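Local coordinates for tail spike protein (Acinetobacter phage vB_AbaP_AS12, PDB 6EU4), which forms the trimeric tailspike of an Acinetobacter baumannii phage and probably recognises, and may cleave, the capsular polysaccharide of the host bacterium, at the interface of chains A and B. Residues are numbered along the deposited sequence; one frame, centred on the assembly and turned at random. Chains: chain A/B, Tail spike protein.

Contact 1: the interface of chains A and B. Residues chain A 244-245, 274-275, 297-298; chain B 242, 271-272, 274, 295, 297.
Polar bonds between B:Thr242 and A:Glu244 and between A:Ser298 and B:Thr295 lie at opposite ends of this patch, where successive coils of the right-handed parallel beta-helix expected of a phage tailspike meet side by side. B:Thr242 OG1, the side-chain hydroxyl, donates to the carboxylate oxygen A:Glu244 OE2 at 2.7 Å, reaching it on the anti side and 23° out of the carboxylate plane. With CG anti to the backbone N (chi1 -178°) and an extended chain beyond it, A:Glu244 stretches its acid group across to chain B. Water 1 lies 2.8 Å from B:Thr242 OG1 and also touches the same carboxylate oxygen, closing a small triangle. In the second bond two hydroxyls, A:Ser298 OG and B:Thr295 OG1, are 2.7 Å apart, and either may be the donor. Water 2 joins the chains between these ends, 2.7 Å from B:Thr272 OG1 and more distant from the backbone carbonyl of A:Ser298.

The apolar contacts involve mainly the isoleucines of each chain and the threonines facing them. A:Ile274 and B:Ile274 point at one another tip to tip, their CD1 methyls 3.9 Å apart, and A:Ile297 and B:Ile297 repeat this on the next coil with CD1 atoms 3.8 Å apart. The other branch, CG2, serves the threonines: A:Ile274 crosses B:Thr272 at about a right angle, CG2 against CG2, while A:Ile297 CG2 rests against CB of B:Thr295. The methyl of B:Thr242 lies near A:Glu244 OE2 as well as A:Ile274 CG2 and the aliphatic part of A:Arg245, with B:Thr242 CG2 and A:Arg245 CG 3.9 Å apart.

Within chain A, A:Arg245 bends at chi2 and chi3 and its NE donates to the backbone carbonyl oxygen A:Gly275 O at 2.9 Å, tying together the turns that follow strands 241-244 and 268-274.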
ATOM      1  N   GLU A 244      -6.180 -15.842  -0.326  1.00 12.21           N
ATOM      2  CA  GLU A 244      -6.375 -15.317   1.023  1.00 11.13           C
ATOM      3  C   GLU A 244      -6.184 -16.454   2.008  1.00 10.95           C
ATOM      4  O   GLU A 244      -6.841 -17.492   1.884  1.00 11.33           O
ATOM      5  CB  GLU A 244      -7.773 -14.709   1.195  1.00 12.54           C
ATOM      6  CG  GLU A 244      -7.979 -14.103   2.590  1.00 12.62           C
ATOM      7  CD  GLU A 244      -9.357 -13.470   2.813  1.00 18.73           C
ATOM      8  OE1 GLU A 244     -10.237 -13.557   1.932  1.00 18.10           O
ATOM      9  OE2 GLU A 244      -9.550 -12.852   3.883  1.00 18.57           O
ATOM     10  N   ARG A 245      -5.275 -16.271   2.964  1.00 10.95           N
ATOM     11  CA  ARG A 245      -5.005 -17.279   3.990  1.00  9.42           C
ATOM     12  C   ARG A 245      -4.647 -18.630   3.378  1.00 10.63           C
ATOM     13  O   ARG A 245      -5.090 -19.691   3.844  1.00 12.93           O
ATOM     14  CB  ARG A 245      -6.190 -17.396   4.950  1.00 11.95           C
ATOM     15  CG  ARG A 245      -6.211 -16.224   5.947  1.00 12.62           C
ATOM     16  CD  ARG A 245      -5.499 -16.542   7.241  1.00 13.74           C
ATOM     17  NE  ARG A 245      -4.134 -16.981   7.005  1.00 12.58           N
ATOM     18  CZ  ARG A 245      -3.707 -18.229   7.087  1.00 15.44           C
ATOM     19  NH1 ARG A 245      -2.435 -18.495   6.797  1.00 16.27           N
ATOM     20  NH2 ARG A 245      -4.523 -19.206   7.464  1.00 14.26           N
ATOM     21  N   ILE A 274      -3.174 -12.212   0.399  1.00 10.60           N
ATOM     22  CA  ILE A 274      -3.549 -11.559   1.647  1.00 10.24           C
ATOM     23  C   ILE A 274      -3.434 -12.590   2.754  1.00 11.49           C
ATOM     24  O   ILE A 274      -4.144 -13.606   2.733  1.00 11.99           O
ATOM     25  CB  ILE A 274      -4.976 -10.990   1.574  1.00 12.33           C
ATOM     26  CG1 ILE A 274      -5.022  -9.929   0.460  1.00 16.12           C
ATOM     27  CG2 ILE A 274      -5.374 -10.371   2.909  1.00 12.76           C
ATOM     28  CD1 ILE A 274      -6.396  -9.348   0.209  1.00 19.71           C
ATOM     29  N   GLY A 275      -2.561 -12.329   3.724  1.00 12.23           N
ATOM     30  CA  GLY A 275      -2.435 -13.259   4.848  1.00 11.77           C
ATOM     31  C   GLY A 275      -2.023 -14.657   4.441  1.00 12.79           C
ATOM     32  O   GLY A 275      -2.445 -15.637   5.072  1.00 14.30           O
ATOM     33  N   ILE A 297      -0.102  -8.687   0.967  1.00 10.31           N
ATOM     34  CA  ILE A 297      -0.550  -7.904   2.115  1.00  9.06           C
ATOM     35  C   ILE A 297      -0.470  -8.770   3.360  1.00  8.39           C
ATOM     36  O   ILE A 297      -1.130  -9.814   3.436  1.00 10.32           O
ATOM     37  CB  ILE A 297      -1.985  -7.392   1.908  1.00 11.12           C
ATOM     38  CG1 ILE A 297      -2.035  -6.467   0.704  1.00 14.55           C
ATOM     39  CG2 ILE A 297      -2.520  -6.673   3.140  1.00 12.68           C
ATOM     40  CD1 ILE A 297      -3.427  -6.339   0.156  1.00 18.03           C
ATOM     41  N   SER A 298       0.317  -8.327   4.333  1.00 11.33           N
ATOM     42  CA  SER A 298       0.419  -8.987   5.639  1.00 10.43           C
ATOM     43  C   SER A 298       0.603 -10.499   5.473  1.00 11.98           C
ATOM     44  O   SER A 298      -0.044 -11.328   6.124  1.00 14.21           O
ATOM     45  CB  SER A 298      -0.788  -8.628   6.519  1.00 11.10           C
ATOM     46  OG  SER A 298      -0.735  -7.261   6.923  1.00 12.35           O
TER
ATOM     47  N   THR B 242      -7.496 -12.763   9.003  1.00 11.78           N
ATOM     48  CA  THR B 242      -8.010 -11.659   8.214  1.00 10.24           C
ATOM     49  C   THR B 242      -9.408 -11.311   8.682  1.00 10.40           C
ATOM     50  O   THR B 242     -10.181 -12.179   9.115  1.00 12.09           O
ATOM     51  CB  THR B 242      -8.022 -11.973   6.717  1.00 12.66           C
ATOM     52  OG1 THR B 242      -8.954 -13.031   6.459  1.00 13.88           O
ATOM     53  CG2 THR B 242      -6.610 -12.344   6.196  1.00 13.02           C
ATOM     54  N   GLN B 271      -2.208  -9.605  10.914  1.00 12.41           N
ATOM     55  CA  GLN B 271      -3.632  -9.304  10.965  1.00 11.82           C
ATOM     56  C   GLN B 271      -3.934  -8.300   9.860  1.00 13.66           C
ATOM     57  O   GLN B 271      -3.257  -7.274   9.765  1.00 13.36           O
ATOM     58  CB  GLN B 271      -4.027  -8.708  12.316  1.00 13.11           C
ATOM     59  CG  GLN B 271      -3.688  -9.602  13.529  1.00 14.90           C
ATOM     60  CD  GLN B 271      -4.520 -10.873  13.542  1.00 13.74           C
ATOM     61  OE1 GLN B 271      -5.738 -10.830  13.692  1.00 14.07           O
ATOM     62  NE2 GLN B 271      -3.858 -12.017  13.378  1.00 14.43           N
ATOM     63  N   THR B 272      -4.922  -8.613   9.010  1.00 11.05           N
ATOM     64  CA  THR B 272      -5.379  -7.718   7.944  1.00 11.34           C
ATOM     65  C   THR B 272      -6.810  -7.307   8.212  1.00 11.04           C
ATOM     66  O   THR B 272      -7.652  -8.143   8.565  1.00 11.24           O
ATOM     67  CB  THR B 272      -5.311  -8.392   6.553  1.00 13.38           C
ATOM     68  OG1 THR B 272      -3.970  -8.813   6.245  1.00 16.20           O
ATOM     69  CG2 THR B 272      -5.726  -7.415   5.455  1.00 18.15           C
ATOM     70  N   ILE B 274      -9.831  -5.171   6.284  1.00 11.44           N
ATOM     71  CA  ILE B 274     -10.268  -4.579   5.020  1.00 11.22           C
ATOM     72  C   ILE B 274     -11.714  -4.141   5.182  1.00 11.66           C
ATOM     73  O   ILE B 274     -12.596  -4.975   5.430  1.00 10.72           O
ATOM     74  CB  ILE B 274     -10.130  -5.565   3.859  1.00 11.70           C
ATOM     75  CG1 ILE B 274      -8.654  -5.950   3.672  1.00 16.53           C
ATOM     76  CG2 ILE B 274     -10.701  -4.973   2.559  1.00 12.11           C
ATOM     77  CD1 ILE B 274      -8.447  -7.080   2.666  1.00 20.87           C
ATOM     78  N   THR B 295      -2.006  -4.652   8.428  1.00 10.47           N
ATOM     79  CA  THR B 295      -2.457  -3.745   7.369  1.00 10.15           C
ATOM     80  C   THR B 295      -3.940  -3.456   7.539  1.00 10.02           C
ATOM     81  O   THR B 295      -4.736  -4.380   7.700  1.00 12.54           O
ATOM     82  CB  THR B 295      -2.243  -4.334   5.972  1.00 11.97           C
ATOM     83  OG1 THR B 295      -0.892  -4.771   5.828  1.00 12.74           O
ATOM     84  CG2 THR B 295      -2.520  -3.318   4.914  1.00 11.26           C
ATOM     85  N   ILE B 297      -6.929  -1.545   5.341  1.00 10.28           N
ATOM     86  CA  ILE B 297      -7.248  -1.074   3.992  1.00 10.60           C
ATOM     87  C   ILE B 297      -8.663  -0.515   3.999  1.00 10.43           C
ATOM     88  O   ILE B 297      -9.628  -1.243   4.274  1.00 11.00           O
ATOM     89  CB  ILE B 297      -7.120  -2.195   2.959  1.00 11.60           C
ATOM     90  CG1 ILE B 297      -5.663  -2.659   2.875  1.00 13.57           C
ATOM     91  CG2 ILE B 297      -7.608  -1.732   1.591  1.00 11.93           C
ATOM     92  CD1 ILE B 297      -5.499  -3.987   2.254  1.00 17.36           C
TER
HETATM   93  O   HOH W   1     -11.643 -12.269   6.361  1.00 14.79           O
HETATM   94  O   HOH W   2      -3.073 -11.159   7.319  1.00 18.28           O

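Contact 2: the interface of chains A and B. Residues chain A 521, 538, 540, 542, 549; chain B 525, 535-536, 551, 553.
Strands 520-526, 535-542 and 547-554 of chain A face the same three strands of chain B, so that different residues of equivalent strands meet in an apolar seam of the beta-rich region of the trimeric tailspike beyond the expected beta-helix. A:Phe540 is inserted among B:Trp525, B:Ala536, B:Leu551 and B:Thr553. The methyl CB of B:Ala536 sits over the centre of its ring, 3.5 Å from the centroid, in a CH-pi contact. With CG anti to the carbonyl carbon (chi1 -64°), A:Phe540 carries its far rim to B:Trp525, where CE2 lies 3.7 Å above the indole plane, offset toward the rim, and CZ meets CZ3. The side chains cross at about a right angle, and the rim of the phenyl ring, at CE2 and CZ, lies over the six-membered ring of the tilted indole. At the opposite rim, A:Phe540 CD1 touches B:Thr553 CG2 at 3.5 Å, a methyl on the same face as that of B:Ala536, and CE1 faces the CD2 methyl of B:Leu551.

B:Leu551 splits its branches between two aromatics. While CD2 turns to A:Phe540, CD1 lies over the face of A:Phe549, 3.9 Å from the ring centroid and displaced toward CG, the side chains passing in opposite directions. In chain A the two phenylalanines are themselves packed together, CD1 of A:Phe540 standing at the edge of the A:Phe549 ring. B:Thr553 has OG1 between the backbone N and the carbonyl carbon (chi1 58°), which leaves CG2 to contact both phenyl rings.

Leucines extend the seam. A:Leu538 presents CD2 to the indole of B:Trp525 at CH2, 3.7 Å away, beside the A:Phe540 contact. A:Leu521 sets CD1 on the backbone of B:Asn535, 3.7 Å from CA. Within chain B, the side-chain amide B:Asn535 ND2 donates to the backbone carbonyl oxygen B:Trp525 O at 3.1 Å, linking strands 535-542 and 520-526.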
ATOM      1  N   LEU A 521      35.673  28.162   9.228  1.00 17.52           N
ATOM      2  CA  LEU A 521      34.703  27.697   8.251  1.00 17.28           C
ATOM      3  C   LEU A 521      35.421  27.577   6.917  1.00 17.61           C
ATOM      4  O   LEU A 521      36.231  28.441   6.570  1.00 17.25           O
ATOM      5  CB  LEU A 521      33.527  28.664   8.128  1.00 15.29           C
ATOM      6  CG  LEU A 521      32.554  28.672   9.301  1.00 18.17           C
ATOM      7  CD1 LEU A 521      31.613  29.861   9.217  1.00 18.48           C
ATOM      8  CD2 LEU A 521      31.765  27.371   9.298  1.00 18.07           C
ATOM      9  N   LEU A 538      37.754  27.924  -0.048  1.00 14.49           N
ATOM     10  CA  LEU A 538      37.758  29.227   0.601  1.00 13.93           C
ATOM     11  C   LEU A 538      37.748  28.984   2.107  1.00 15.58           C
ATOM     12  O   LEU A 538      36.813  28.361   2.625  1.00 14.70           O
ATOM     13  CB  LEU A 538      36.529  30.035   0.187  1.00 14.01           C
ATOM     14  CG  LEU A 538      36.191  31.293   0.996  1.00 17.53           C
ATOM     15  CD1 LEU A 538      37.337  32.283   1.032  1.00 16.89           C
ATOM     16  CD2 LEU A 538      34.920  31.936   0.433  1.00 16.81           C
ATOM     17  N   PHE A 540      37.969  30.580   6.013  1.00 16.28           N
ATOM     18  CA  PHE A 540      37.836  31.688   6.947  1.00 16.47           C
ATOM     19  C   PHE A 540      38.534  31.297   8.245  1.00 19.37           C
ATOM     20  O   PHE A 540      38.034  30.448   8.990  1.00 18.68           O
ATOM     21  CB  PHE A 540      36.366  32.000   7.223  1.00 17.62           C
ATOM     22  CG  PHE A 540      35.602  32.475   6.021  1.00 16.73           C
ATOM     23  CD1 PHE A 540      35.573  33.823   5.704  1.00 17.94           C
ATOM     24  CD2 PHE A 540      34.892  31.590   5.227  1.00 18.64           C
ATOM     25  CE1 PHE A 540      34.869  34.282   4.605  1.00 18.16           C
ATOM     26  CE2 PHE A 540      34.176  32.056   4.120  1.00 16.70           C
ATOM     27  CZ  PHE A 540      34.162  33.397   3.819  1.00 17.16           C
ATOM     28  N   ILE A 542      38.992  32.281  11.669  1.00 20.88           N
ATOM     29  CA  ILE A 542      38.108  33.156  12.438  1.00 20.47           C
ATOM     30  C   ILE A 542      38.730  33.429  13.807  1.00 21.29           C
ATOM     31  O   ILE A 542      38.837  32.529  14.645  1.00 23.24           O
ATOM     32  CB  ILE A 542      36.709  32.542  12.580  1.00 20.91           C
ATOM     33  CG1 ILE A 542      36.090  32.290  11.199  1.00 19.90           C
ATOM     34  CG2 ILE A 542      35.809  33.443  13.438  1.00 21.52           C
ATOM     35  CD1 ILE A 542      34.796  31.536  11.241  1.00 20.81           C
ATOM     36  N   PHE A 549      41.417  35.563   5.155  1.00 16.24           N
ATOM     37  CA  PHE A 549      40.625  34.933   4.108  1.00 16.48           C
ATOM     38  C   PHE A 549      41.574  34.309   3.090  1.00 15.96           C
ATOM     39  O   PHE A 549      42.500  34.973   2.620  1.00 17.07           O
ATOM     40  CB  PHE A 549      39.725  35.961   3.430  1.00 16.25           C
ATOM     41  CG  PHE A 549      38.988  36.868   4.387  1.00 17.46           C
ATOM     42  CD1 PHE A 549      37.913  36.398   5.120  1.00 17.60           C
ATOM     43  CD2 PHE A 549      39.334  38.211   4.511  1.00 19.21           C
ATOM     44  CE1 PHE A 549      37.230  37.228   5.992  1.00 18.56           C
ATOM     45  CE2 PHE A 549      38.641  39.042   5.379  1.00 20.20           C
ATOM     46  CZ  PHE A 549      37.589  38.543   6.118  1.00 18.95           C
TER
ATOM     47  N   TRP B 525      27.568  31.673   5.399  1.00 13.83           N
ATOM     48  CA  TRP B 525      28.054  30.398   5.879  1.00 13.83           C
ATOM     49  C   TRP B 525      27.846  30.306   7.381  1.00 16.11           C
ATOM     50  O   TRP B 525      27.836  31.326   8.085  1.00 15.43           O
ATOM     51  CB  TRP B 525      29.528  30.203   5.563  1.00 13.70           C
ATOM     52  CG  TRP B 525      29.854  29.986   4.147  1.00 14.55           C
ATOM     53  CD1 TRP B 525      29.824  28.794   3.471  1.00 15.50           C
ATOM     54  CD2 TRP B 525      30.324  30.968   3.209  1.00 15.57           C
ATOM     55  NE1 TRP B 525      30.232  28.982   2.172  1.00 15.44           N
ATOM     56  CE2 TRP B 525      30.559  30.299   1.988  1.00 13.48           C
ATOM     57  CE3 TRP B 525      30.568  32.347   3.281  1.00 16.37           C
ATOM     58  CZ2 TRP B 525      31.036  30.960   0.847  1.00 13.89           C
ATOM     59  CZ3 TRP B 525      31.024  33.005   2.142  1.00 15.29           C
ATOM     60  CH2 TRP B 525      31.249  32.315   0.944  1.00 14.29           C
ATOM     61  N   ASN B 535      30.060  32.008  11.854  1.00 17.75           N
ATOM     62  CA  ASN B 535      29.456  32.520  10.631  1.00 16.01           C
ATOM     63  C   ASN B 535      30.484  33.247   9.781  1.00 15.64           C
ATOM     64  O   ASN B 535      31.517  33.725  10.264  1.00 17.19           O
ATOM     65  CB  ASN B 535      28.289  33.476  10.926  1.00 17.11           C
ATOM     66  CG  ASN B 535      27.097  32.766  11.510  1.00 17.65           C
ATOM     67  OD1 ASN B 535      26.895  32.752  12.721  1.00 19.51           O
ATOM     68  ND2 ASN B 535      26.309  32.153  10.649  1.00 17.94           N
ATOM     69  N   ALA B 536      30.165  33.315   8.492  1.00 15.36           N
ATOM     70  CA  ALA B 536      30.873  34.136   7.527  1.00 15.14           C
ATOM     71  C   ALA B 536      29.861  34.597   6.490  1.00 15.24           C
ATOM     72  O   ALA B 536      28.833  33.949   6.270  1.00 14.95           O
ATOM     73  CB  ALA B 536      32.024  33.369   6.876  1.00 15.23           C
ATOM     74  N   LEU B 551      33.631  40.683   2.611  1.00 15.94           N
ATOM     75  CA  LEU B 551      33.675  39.524   3.489  1.00 16.08           C
ATOM     76  C   LEU B 551      33.625  39.944   4.954  1.00 16.70           C
ATOM     77  O   LEU B 551      34.226  40.951   5.351  1.00 16.21           O
ATOM     78  CB  LEU B 551      34.952  38.706   3.266  1.00 15.94           C
ATOM     79  CG  LEU B 551      35.112  38.008   1.921  1.00 14.96           C
ATOM     80  CD1 LEU B 551      36.496  37.384   1.832  1.00 17.12           C
ATOM     81  CD2 LEU B 551      34.028  36.942   1.722  1.00 16.56           C
ATOM     82  N   THR B 553      33.280  37.859   9.143  1.00 17.30           N
ATOM     83  CA  THR B 553      33.179  36.643   9.935  1.00 17.40           C
ATOM     84  C   THR B 553      32.589  36.966  11.298  1.00 19.43           C
ATOM     85  O   THR B 553      32.731  38.086  11.809  1.00 21.23           O
ATOM     86  CB  THR B 553      34.534  35.968  10.133  1.00 17.99           C
ATOM     87  OG1 THR B 553      35.450  36.866  10.765  1.00 18.86           O
ATOM     88  CG2 THR B 553      35.105  35.512   8.782  1.00 18.14           C
TER

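About 58 Å separates the centres of contact 1 and contact 2, which share no residue or strand but join the same pair of chains. Contact 1 uses strands and the turns after them within residues 242-298, in the long body of the spike; contact 2 uses strands of residues 520-554, toward the C-terminal end. Contact 1 is mixed polar and apolar, contact 2 apolar. Holding the same neighbours at such separate levels should keep the chains in register along the spike, and in the three-chain assembly each contact recurs around the trimer.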